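Hypothetical protein PH0250 (Pyrococcus horikoshii, PDB 2EKD) is of unknown function but carries a KaiC-like domain of the P-loop NTPase clan, which suggests a nucleotide-related role. Local coordinates at residues F[3-8]-F[38-43]. Numbering follows the deposited sequence.
Sequences MNSEKF and NSKLPI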
loop_
_atom_site.group_PDB
_atom_site.type_symbol
_atom_site.label_atom_id
_atom_site.label_comp_id
_atom_site.label_asym_id
_atom_site.label_seq_id
_atom_site.Cartn_x
_atom_site.Cartn_y
_atom_site.Cartn_z
HETATM N N MSE F 3 -15.858 -30.539 25.758
HETATM C CA MSE F 3 -15.076 -31.810 25.774
HETATM C C MSE F 3 -13.782 -31.619 26.557
HETATM O O MSE F 3 -13.276 -30.499 26.661
HETATM C CB MSE F 3 -14.739 -32.237 24.341
HETATM C CG MSE F 3 -13.852 -31.247 23.596
HETATM SE SE MSE F 3 -13.538 -31.680 21.867
HETATM C CE MSE F 3 -14.843 -30.766 21.054
ATOM N N ASN F 4 -13.252 -32.702 27.120
ATOM C CA ASN F 4 -11.998 -32.600 27.851
ATOM C C ASN F 4 -10.873 -32.835 26.850
ATOM O O ASN F 4 -11.103 -33.386 25.771
ATOM C CB ASN F 4 -11.935 -33.615 29.002
ATOM C CG ASN F 4 -12.089 -35.044 28.538
ATOM O OD1 ASN F 4 -11.333 -35.521 27.691
ATOM N ND2 ASN F 4 -13.067 -35.744 29.104
ATOM N N SER F 5 -9.667 -32.404 27.203
ATOM C CA SER F 5 -8.508 -32.529 26.321
ATOM C C SER F 5 -8.425 -33.839 25.555
ATOM O O SER F 5 -8.163 -33.837 24.353
ATOM C CB SER F 5 -7.211 -32.330 27.108
ATOM O OG SER F 5 -7.041 -33.338 28.090
ATOM N N GLU F 6 -8.638 -34.950 26.253
ATOM C CA GLU F 6 -8.575 -36.270 25.635
ATOM C C GLU F 6 -9.315 -36.316 24.295
ATOM O O GLU F 6 -8.759 -36.763 23.295
ATOM C CB GLU F 6 -9.149 -37.322 26.588
ATOM C CG GLU F 6 -9.009 -38.753 26.092
ATOM C CD GLU F 6 -9.518 -39.773 27.098
ATOM O OE1 GLU F 6 -10.712 -39.704 27.464
ATOM O OE2 GLU F 6 -8.725 -40.642 27.525
ATOM N N LYS F 7 -10.559 -35.850 24.274
ATOM C CA LYS F 7 -11.351 -35.847 23.044
ATOM C C LYS F 7 -10.795 -34.847 22.027
ATOM O O LYS F 7 -10.714 -35.139 20.833
ATOM C CB LYS F 7 -12.815 -35.506 23.347
ATOM C CG LYS F 7 -13.560 -36.541 24.192
ATOM C CD LYS F 7 -12.977 -36.656 25.593
ATOM C CE LYS F 7 -13.784 -37.605 26.478
ATOM N NZ LYS F 7 -15.171 -37.110 26.742
ATOM N N PHE F 8 -10.419 -33.666 22.509
ATOM C CA PHE F 8 -9.864 -32.622 21.657
ATOM C C PHE F 8 -8.635 -33.121 20.886
ATOM O O PHE F 8 -8.547 -32.954 19.667
ATOM C CB PHE F 8 -9.484 -31.405 22.512
ATOM C CG PHE F 8 -8.814 -30.301 21.740
ATOM C CD1 PHE F 8 -9.539 -29.514 20.850
ATOM C CD2 PHE F 8 -7.454 -30.051 21.902
ATOM C CE1 PHE F 8 -8.920 -28.489 20.128
ATOM C CE2 PHE F 8 -6.823 -29.029 21.186
ATOM C CZ PHE F 8 -7.557 -28.247 20.297
ATOM N N ASN F 38 -5.566 -30.110 31.133
ATOM C CA ASN F 38 -6.168 -31.291 30.539
ATOM C C ASN F 38 -5.138 -32.078 29.736
ATOM O O ASN F 38 -4.784 -31.728 28.617
ATOM C CB ASN F 38 -7.306 -30.838 29.625
ATOM C CG ASN F 38 -8.368 -30.156 30.448
ATOM O OD1 ASN F 38 -9.413 -30.722 30.759
ATOM N ND2 ASN F 38 -8.081 -28.894 30.811
ATOM N N SER F 39 -4.592 -33.199 30.203
ATOM C CA SER F 39 -3.662 -33.946 29.361
ATOM C C SER F 39 -3.186 -35.241 30.037
ATOM O O SER F 39 -2.502 -35.234 31.053
ATOM C CB SER F 39 -2.463 -33.047 29.057
ATOM O OG SER F 39 -1.745 -33.576 27.941
ATOM N N LYS F 40 -3.606 -36.378 29.452
ATOM C CA LYS F 40 -3.085 -37.657 29.927
ATOM C C LYS F 40 -1.660 -37.898 29.402
ATOM O O LYS F 40 -0.877 -38.666 29.959
ATOM C CB LYS F 40 -4.016 -38.766 29.433
ATOM C CG LYS F 40 -5.490 -38.456 29.705
ATOM C CD LYS F 40 -5.766 -38.188 31.185
ATOM C CE LYS F 40 -7.237 -37.848 31.453
ATOM N NZ LYS F 40 -7.629 -36.680 30.662
ATOM N N LEU F 41 -1.358 -37.235 28.262
ATOM C CA LEU F 41 -0.033 -37.361 27.652
ATOM C C LEU F 41 0.939 -36.331 28.223
ATOM O O LEU F 41 0.553 -35.279 28.714
ATOM C CB LEU F 41 -0.180 -37.110 26.148
ATOM C CG LEU F 41 -1.059 -38.140 25.444
ATOM C CD1 LEU F 41 -1.283 -37.790 23.971
ATOM C CD2 LEU F 41 -0.450 -39.542 25.463
ATOM N N PRO F 42 2.240 -36.646 28.151
ATOM C CA PRO F 42 3.273 -35.729 28.646
ATOM C C PRO F 42 3.273 -34.431 27.830
ATOM O O PRO F 42 3.199 -34.465 26.600
ATOM C CB PRO F 42 4.566 -36.527 28.449
ATOM C CG PRO F 42 4.106 -37.956 28.579
ATOM C CD PRO F 42 2.823 -37.949 27.786
ATOM N N ILE F 43 3.360 -33.296 28.523
ATOM C CA ILE F 43 3.380 -31.984 27.879
ATOM C C ILE F 43 4.793 -31.401 27.817
ATOM O O ILE F 43 5.499 -31.370 28.819
ATOM C CB ILE F 43 2.516 -30.957 28.648
ATOM C CG1 ILE F 43 1.041 -31.378 28.653
ATOM C CG2 ILE F 43 2.692 -29.572 28.028
ATOM C CD1 ILE F 43 0.359 -31.282 27.308
#
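In S5 the first torsion sets OG between the backbone N and the carbonyl carbon (chi1 63°), while N38 holds CG anti to its carbonyl carbon and beside its own N (chi1 -63°). Both CB atoms face the opposite segment, and the CA atoms of S5 and N38 come within 5.0 Å. The hydroxyl of S5 lies against the peptide carbonyl of N38: OG is 2.8 Å from N38 O and 3.2 Å from S39 N, the latter at a poor angle for a hydrogen bond. The two CB atoms and the S5 OG–N38 C pair are modelled too close, so the fine detail of this packing is doubtful. The amide of N38 lies close to N4 and S5, with OD1 4.2 Å from N4 CB, while ND2 makes a weak hydrogen bond to Y34 O in helix 29-37. The contact joins the N-terminal helix 5-9, with N4 at its N-cap position, to the loop that leaves helix 29-37 for strand 44-48, part of the largely parallel sheet of an alpha/beta fold. M3 O, just before the helix, accepts a hydrogen bond from Y34 OH, and F8 of helix 5-9 packs on I35 of helix 29-37. The K40 side chain extends toward the start of the helix, NZ ending 4.3 Å from S5 OG and 4.4 Å from E6 CB. Its charge lies 5.2 Å, NZ to OE2, from the carboxylate of E6, so any attraction between them acts without direct contact. Farther along, S39 OG donates to L41 O (3.0 Å), the donor tilted 26° from the carbonyl plane, and spans K40.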